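Local coordinates for Cry23AA1 (PDB 4RHZ), which binds zinc and forms a binary complex with Cry37Aa1, probably acting as an insecticidal pore-forming toxin of the aerolysin type, at residues V33-V38 and E166-G171; T62-V67 and P143-V148; V231-L236 and T244-L249. All coordinates share one frame; numbering follows the deposited sequence. Where two conformers were deposited one is given.

Overall arrangement
Contacts 1 and 3 lie in the large, elongated mixed sheet of an aerolysin-type fold, and contact 2 joins a loop to it. Along the chain, residues 62-67 and 143-148 of contact 2 fall between the two segments of contact 1, and contact 3 follows both. Contacts 1 and 2 share the long strand 146-179 but use places far apart on it: their centres are about 68 Å apart. Contact 3 is about 59 Å from contact 1 and only about 12 Å from contact 2, centre to centre. Contacts 2 and 3 touch where strand 146-179 pairs with strand 211-235, and they lie across the chain's centre from contact 1. Long strands thus tie the two ends of the molecule together, and the Cry37Aa1 partner reaches contact 3.

Contact 1: residues V33-V38 and E166-G171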
# COMPACT_ATOMS: atom_id res chain seq x y z
N VAL A 33 12.07 -3.91 32.85
CA VAL A 33 11.95 -3.89 31.40
C VAL A 33 12.25 -2.47 30.88
O VAL A 33 11.77 -1.50 31.40
CB VAL A 33 10.55 -4.30 30.98
CG1 VAL A 33 10.42 -4.32 29.40
CG2 VAL A 33 10.18 -5.66 31.61
N PHE A 34 13.04 -2.35 29.84
CA PHE A 34 13.35 -1.02 29.32
C PHE A 34 13.84 -1.11 27.86
O PHE A 34 13.95 -2.25 27.28
CB PHE A 34 14.42 -0.33 30.23
CG PHE A 34 15.71 -1.14 30.36
CD1 PHE A 34 16.83 -0.81 29.61
CD2 PHE A 34 15.77 -2.27 31.21
CE1 PHE A 34 18.04 -1.56 29.75
CE2 PHE A 34 16.96 -3.03 31.34
CZ PHE A 34 18.08 -2.69 30.61
N ASN A 35 14.16 0.07 27.29
CA ASN A 35 14.49 0.23 25.87
C ASN A 35 13.46 -0.48 25.01
O ASN A 35 13.82 -1.27 24.13
CB ASN A 35 15.86 -0.38 25.53
CG ASN A 35 17.01 0.33 26.22
OD1 ASN A 35 16.86 1.47 26.67
ND2 ASN A 35 18.15 -0.37 26.37
N GLU A 36 12.18 -0.30 25.32
CA GLU A 36 11.11 -0.81 24.45
C GLU A 36 11.21 -0.09 23.10
O GLU A 36 11.48 1.13 23.03
CB GLU A 36 9.74 -0.52 25.03
CG GLU A 36 9.43 -1.30 26.29
CD GLU A 36 9.58 -0.47 27.54
OE1 GLU A 36 10.58 0.27 27.68
OE2 GLU A 36 8.66 -0.55 28.37
N SER A 37 11.00 -0.84 22.04
CA SER A 37 11.22 -0.31 20.72
C SER A 37 10.50 -1.14 19.70
O SER A 37 10.83 -2.32 19.54
CB SER A 37 12.72 -0.32 20.44
OG SER A 37 12.97 0.11 19.11
N VAL A 38 9.52 -0.55 19.04
CA VAL A 38 8.93 -1.19 17.87
C VAL A 38 9.45 -0.46 16.60
O VAL A 38 9.29 0.75 16.45
CB VAL A 38 7.39 -1.13 17.94
CG1 VAL A 38 6.78 -1.58 16.59
CG2 VAL A 38 6.85 -1.97 19.15
N GLU A 166 10.72 -5.31 20.40
CA GLU A 166 11.94 -5.55 21.12
C GLU A 166 11.96 -4.86 22.45
O GLU A 166 11.38 -3.76 22.60
CB GLU A 166 13.14 -5.04 20.32
CG GLU A 166 13.42 -5.93 19.14
CD GLU A 166 14.66 -5.47 18.40
OE1 GLU A 166 15.70 -6.11 18.54
OE2 GLU A 166 14.62 -4.42 17.73
N CYS A 167 12.64 -5.48 23.41
CA CYS A 167 13.02 -4.78 24.67
C CYS A 167 14.19 -5.48 25.39
O CYS A 167 14.59 -6.58 25.01
CB CYS A 167 11.86 -4.61 25.63
SG CYS A 167 11.17 -6.21 26.09
N ASP A 168 14.73 -4.81 26.41
CA ASP A 168 15.75 -5.36 27.32
C ASP A 168 15.13 -5.63 28.67
O ASP A 168 14.17 -5.00 29.09
CB ASP A 168 16.88 -4.35 27.54
CG ASP A 168 17.75 -4.16 26.29
OD1 ASP A 168 17.86 -5.12 25.49
OD2 ASP A 168 18.34 -3.06 26.15
N MET A 169 15.75 -6.56 29.38
CA MET A 169 15.27 -6.96 30.69
C MET A 169 16.51 -7.22 31.53
O MET A 169 17.51 -7.78 31.05
CB MET A 169 14.45 -8.22 30.55
CG MET A 169 13.05 -7.97 30.11
SD MET A 169 12.06 -9.49 30.00
CE MET A 169 10.83 -9.00 28.76
N SER A 170 16.47 -6.77 32.78
CA SER A 170 17.52 -7.09 33.75
C SER A 170 16.82 -7.39 35.06
O SER A 170 15.64 -6.99 35.27
CB SER A 170 18.47 -5.92 33.95
OG SER A 170 17.71 -4.86 34.47
N GLY A 171 17.55 -8.10 35.94
CA GLY A 171 16.98 -8.50 37.21
C GLY A 171 16.60 -9.95 37.32
O GLY A 171 16.86 -10.72 36.41
O HOH W 1 12.83 -2.59 17.28
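Phe34 holds CG in the crowded position between its backbone N and carbonyl carbon (chi1 57°), and Asp168 sets CG beside its own N (chi1 -70°). Both side chains leave the same face of an antiparallel strand pair interrupted by a beta bulge, and these torsions lay the ring over Asp168 CB. This CH-pi contact puts Asp168 CB 3.8 Å from the Phe34 ring centroid. Across the backbone, Asp168 N reaches Phe34 O at 2.8 Å, nearly along the C=O axis. The register slips by one residue between Phe34 and Ser37, where Asn35 takes positive phi and psi. Pairing then resumes, with Ser37 N bonded to Glu166 O at 3.0 Å. On the other face, Val33 lies beside Met169, CG2 to CG 4.0 Å, and Val33 CG1 touches Cys167 SG. A water lies within hydrogen-bonding reach of both Ser37 O and Glu166 OE2. His212 of strand 211-235 bonds Glu166 OE1 through NE2 and Asp168 OD1 through ND1, which is consistent with a protonated, positively charged imidazole. The other oxygen of Asp168 is held from the bulge: Asn35 ND2 donates to the anti lone pair of Asp168 OD2 at 2.7 Å.

Contact 2: residues T62-V67 and P143-V148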
# COMPACT_ATOMS: atom_id res chain seq x y z
N THR A 62 -21.24 24.77 -26.25
CA THR A 62 -21.51 24.83 -27.69
C THR A 62 -21.53 26.28 -28.23
O THR A 62 -21.85 26.47 -29.39
CB THR A 62 -22.83 24.19 -28.06
OG1 THR A 62 -23.85 24.91 -27.37
CG2 THR A 62 -22.91 22.70 -27.64
N GLY A 63 -21.22 27.29 -27.41
CA GLY A 63 -21.30 28.69 -27.84
C GLY A 63 -19.95 29.29 -28.27
O GLY A 63 -18.90 28.60 -28.23
N SER A 64 -19.98 30.56 -28.66
CA SER A 64 -18.83 31.20 -29.24
C SER A 64 -18.02 31.98 -28.22
O SER A 64 -17.00 32.55 -28.56
CB SER A 64 -19.24 32.08 -30.43
OG SER A 64 -20.15 31.35 -31.24
N TYR A 65 -18.44 31.96 -26.97
CA TYR A 65 -17.64 32.61 -25.92
C TYR A 65 -17.15 31.62 -24.83
O TYR A 65 -17.81 30.64 -24.54
CB TYR A 65 -18.45 33.76 -25.30
CG TYR A 65 -19.08 34.67 -26.36
CD1 TYR A 65 -18.31 35.68 -27.00
CD2 TYR A 65 -20.42 34.48 -26.77
CE1 TYR A 65 -18.88 36.50 -28.03
CE2 TYR A 65 -21.00 35.28 -27.79
CZ TYR A 65 -20.23 36.30 -28.41
OH TYR A 65 -20.81 37.10 -29.41
N PRO A 66 -16.00 31.92 -24.20
CA PRO A 66 -15.65 31.10 -23.07
C PRO A 66 -16.70 31.12 -21.96
O PRO A 66 -17.36 32.15 -21.76
CB PRO A 66 -14.32 31.72 -22.58
CG PRO A 66 -13.73 32.40 -23.75
CD PRO A 66 -14.92 32.87 -24.58
N VAL A 67 -16.84 29.99 -21.25
CA VAL A 67 -17.70 29.91 -20.07
C VAL A 67 -16.86 29.45 -18.86
O VAL A 67 -15.81 28.81 -19.02
CB VAL A 67 -18.91 28.96 -20.31
CG1 VAL A 67 -19.89 29.02 -19.15
CG2 VAL A 67 -19.63 29.33 -21.59
N PRO A 143 -13.14 26.80 -23.34
CA PRO A 143 -13.19 27.56 -24.57
C PRO A 143 -14.44 27.27 -25.39
O PRO A 143 -15.15 26.32 -25.14
CB PRO A 143 -11.93 27.13 -25.34
CG PRO A 143 -10.94 26.78 -24.22
CD PRO A 143 -11.88 26.06 -23.20
N PRO A 144 -14.71 28.15 -26.35
CA PRO A 144 -15.91 28.10 -27.18
C PRO A 144 -15.84 26.86 -28.01
O PRO A 144 -14.76 26.50 -28.41
CB PRO A 144 -15.77 29.33 -28.10
CG PRO A 144 -14.68 30.22 -27.50
CD PRO A 144 -13.81 29.30 -26.67
N LYS A 145 -16.98 26.25 -28.31
CA LYS A 145 -17.00 25.06 -29.17
C LYS A 145 -16.06 23.95 -28.61
O LYS A 145 -15.33 23.32 -29.34
CB LYS A 145 -16.62 25.42 -30.65
CG LYS A 145 -17.45 26.57 -31.28
CD LYS A 145 -18.92 26.22 -31.42
CE LYS A 145 -19.73 27.43 -31.92
NZ LYS A 145 -21.18 27.01 -32.00
N THR A 146 -16.08 23.72 -27.31
CA THR A 146 -15.19 22.73 -26.71
C THR A 146 -15.97 22.05 -25.61
O THR A 146 -16.82 22.66 -24.95
CB THR A 146 -13.95 23.41 -26.14
OG1 THR A 146 -13.29 24.09 -27.21
CG2 THR A 146 -12.98 22.42 -25.52
N TYR A 147 -15.70 20.77 -25.41
CA TYR A 147 -16.18 20.17 -24.20
C TYR A 147 -15.02 19.78 -23.30
O TYR A 147 -13.84 19.70 -23.72
CB TYR A 147 -17.10 19.04 -24.49
CG TYR A 147 -16.47 17.82 -25.10
CD1 TYR A 147 -16.11 16.71 -24.29
CD2 TYR A 147 -16.29 17.73 -26.49
CE1 TYR A 147 -15.57 15.55 -24.84
CE2 TYR A 147 -15.75 16.61 -27.06
CZ TYR A 147 -15.38 15.52 -26.22
OH TYR A 147 -14.86 14.42 -26.84
N VAL A 148 -15.37 19.57 -22.05
CA VAL A 148 -14.43 19.23 -21.04
C VAL A 148 -14.95 17.92 -20.39
O VAL A 148 -16.18 17.72 -20.21
CB VAL A 148 -14.30 20.47 -20.15
CG1 VAL A 148 -14.72 20.29 -18.81
CG2 VAL A 148 -12.95 21.13 -20.30
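Pro144 and Lys145 carry the tight part of this contact. Pro144 CB points toward the loop 62-67. It lies 3.2 Å from Gly63 O, and Pro144 CG lies 3.5 Å from Ser64 O. CB and CG of the proline thus rest on two successive carbonyl oxygens. Lys145 has positive phi and psi, and its N makes a weak hydrogen bond to the same Gly63 O, 3.0 Å away. Its side chain sets CG beside the backbone N (chi1 -54°) and bends again at chi2 (-64°). Beyond that bend it is extended. This shape carries the chain past Gly63 O, so that Lys145 NZ donates a hydrogen bond to Thr62 O at 2.7 Å. The ammonium approaches from above the carbonyl plane.

The rest is looser. Pro66 and Pro144 lie side by side, with Pro66 CD 4.0 Å from Pro144 CG. Ser64 OG comes no nearer than 4.0 Å to Lys145 CE. Thr62, Ser64, Tyr65 and Pro66 are all exposed, and Tyr65 directs its CB away from the segment 143-148. Asn61, at the end of strand 50-61, braces the loop: it bonds Gly63 N through OD1 and Tyr65 O through ND2. The backbone of Lys145 also hydrogen-bonds with Leu236.

The contact closes one tip of the elongated sheet, where the connection from strand 50-61 to strand 67-90 meets the start of strand 146-179. Lys145 and Thr146 both face Asn61, the pattern of a G1 beta bulge.

Contact 3: residues V231-L236 and T244-L249; sequences VTEYPL and TPITYL
Strands 231-235 and 246-249 run antiparallel at 162°, their axes 4.7 Å apart at closest approach, with Val231-Tyr248 and Glu233-Ile246 as hydrogen-bonded pairs. Val231 N donates almost straight along the C=O axis of Tyr248 O, at 2.8 Å. Tyr248 holds CG between its backbone N and carbonyl carbon (chi1 56°), which folds its ring back over Val231. Val231 CB then makes a CH-pi contact over one ring face, 3.9 Å from the Tyr248 centroid, while Val231 CG1 reaches Tyr248 OH at 3.4 Å. On the sheet face of Val231 and Tyr248, Glu233 runs alongside Ile246, and Glu233 OE2 meets the edge of the Tyr248 ring. A water bridges Glu233 OE1 and Thr244 O. The opposite face holds Thr232 and Thr247, whose OG1 atoms share a hydrogen bond of 2.8 Å. Nearer the turn, Pro245 CB packs on Tyr234 CD1 at 3.4 Å, and Pro235 CD lies over a face of the Tyr234 ring.

These are the two arms of a beta hairpin. Strand 211-235 also pairs with strand 146-179, where Val231 and Glu233 touch Val148. Beyond strand 246-254 lies the chain of Cry37Aa1: its Tyr30 bonds Thr247 OG1, and its Asp35 bonds Tyr234 OH.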
# COMPACT_ATOMS: atom_id res chain seq x y z
N VAL A 231 -8.56 16.93 -16.03
CA VAL A 231 -9.43 17.67 -17.00
C VAL A 231 -8.92 17.54 -18.39
O VAL A 231 -7.77 17.93 -18.71
CB VAL A 231 -9.57 19.15 -16.63
CG1 VAL A 231 -10.51 19.88 -17.67
CG2 VAL A 231 -10.18 19.31 -15.20
N THR A 232 -9.78 16.99 -19.24
CA THR A 232 -9.52 16.94 -20.69
C THR A 232 -10.41 17.89 -21.53
O THR A 232 -11.64 17.81 -21.46
CB THR A 232 -9.68 15.47 -21.24
OG1 THR A 232 -8.75 14.61 -20.52
CG2 THR A 232 -9.30 15.41 -22.65
N GLU A 233 -9.80 18.78 -22.33
CA GLU A 233 -10.61 19.63 -23.25
C GLU A 233 -10.48 19.06 -24.62
O GLU A 233 -9.39 18.80 -25.04
CB GLU A 233 -10.10 21.06 -23.37
CG GLU A 233 -9.80 21.75 -22.12
CD GLU A 233 -9.33 23.24 -22.30
OE1 GLU A 233 -9.17 23.77 -23.46
OE2 GLU A 233 -9.11 23.88 -21.25
N TYR A 234 -11.59 18.90 -25.31
CA TYR A 234 -11.56 18.46 -26.66
C TYR A 234 -12.51 19.30 -27.52
O TYR A 234 -13.58 19.73 -27.08
CB TYR A 234 -11.92 17.00 -26.78
CG TYR A 234 -11.30 16.38 -28.00
CD1 TYR A 234 -9.96 15.93 -27.97
CD2 TYR A 234 -12.02 16.25 -29.19
CE1 TYR A 234 -9.38 15.34 -29.09
CE2 TYR A 234 -11.43 15.67 -30.31
CZ TYR A 234 -10.11 15.23 -30.25
OH TYR A 234 -9.53 14.66 -31.34
N PRO A 235 -12.09 19.59 -28.75
CA PRO A 235 -12.94 20.38 -29.69
C PRO A 235 -14.26 19.73 -30.00
O PRO A 235 -14.32 18.51 -30.18
CB PRO A 235 -12.11 20.42 -30.98
CG PRO A 235 -10.70 19.83 -30.60
CD PRO A 235 -10.65 19.73 -29.08
N LEU A 236 -15.34 20.51 -30.00
CA LEU A 236 -16.59 20.02 -30.59
C LEU A 236 -16.57 20.04 -32.14
O LEU A 236 -15.90 20.86 -32.75
CB LEU A 236 -17.78 20.78 -30.04
CG LEU A 236 -18.17 20.31 -28.65
CD1 LEU A 236 -19.06 21.38 -27.99
CD2 LEU A 236 -18.85 18.87 -28.72
N THR A 244 -7.45 23.20 -29.40
CA THR A 244 -6.40 22.20 -29.21
C THR A 244 -6.67 21.34 -27.99
O THR A 244 -6.68 21.83 -26.90
CB THR A 244 -5.02 22.85 -28.93
OG1 THR A 244 -4.78 23.95 -29.79
CG2 THR A 244 -3.92 21.86 -29.11
N PRO A 245 -6.86 20.05 -28.20
CA PRO A 245 -7.10 19.04 -27.16
C PRO A 245 -5.97 19.06 -26.16
O PRO A 245 -4.81 19.26 -26.53
CB PRO A 245 -7.13 17.73 -27.93
CG PRO A 245 -7.38 18.14 -29.40
CD PRO A 245 -6.62 19.42 -29.51
N ILE A 246 -6.32 18.98 -24.88
CA ILE A 246 -5.34 19.02 -23.83
C ILE A 246 -5.87 18.31 -22.58
O ILE A 246 -7.08 18.46 -22.24
CB ILE A 246 -4.89 20.48 -23.52
CG1 ILE A 246 -3.70 20.47 -22.53
CG2 ILE A 246 -6.07 21.36 -23.03
CD1 ILE A 246 -3.17 21.87 -22.17
N THR A 247 -5.00 17.54 -21.89
CA THR A 247 -5.32 17.05 -20.57
C THR A 247 -4.43 17.69 -19.50
O THR A 247 -3.22 17.65 -19.62
CB THR A 247 -5.18 15.54 -20.49
OG1 THR A 247 -6.14 14.90 -21.37
CG2 THR A 247 -5.38 15.03 -19.01
N TYR A 248 -5.02 18.29 -18.46
CA TYR A 248 -4.20 18.82 -17.34
C TYR A 248 -4.81 18.35 -15.99
O TYR A 248 -5.96 17.91 -15.95
CB TYR A 248 -4.08 20.37 -17.37
CG TYR A 248 -5.43 21.08 -17.37
CD1 TYR A 248 -5.97 21.61 -16.20
CD2 TYR A 248 -6.16 21.24 -18.55
CE1 TYR A 248 -7.22 22.23 -16.19
CE2 TYR A 248 -7.42 21.90 -18.58
CZ TYR A 248 -7.93 22.40 -17.40
OH TYR A 248 -9.19 23.00 -17.40
N LEU A 249 -4.04 18.39 -14.91
CA LEU A 249 -4.50 17.81 -13.63
C LEU A 249 -4.47 18.84 -12.56
O LEU A 249 -3.51 19.57 -12.42
CB LEU A 249 -3.58 16.68 -13.22
CG LEU A 249 -3.40 15.54 -14.23
CD1 LEU A 249 -2.21 14.70 -13.81
CD2 LEU A 249 -4.60 14.74 -14.39
O HOH W 2 -9.22 22.72 -26.53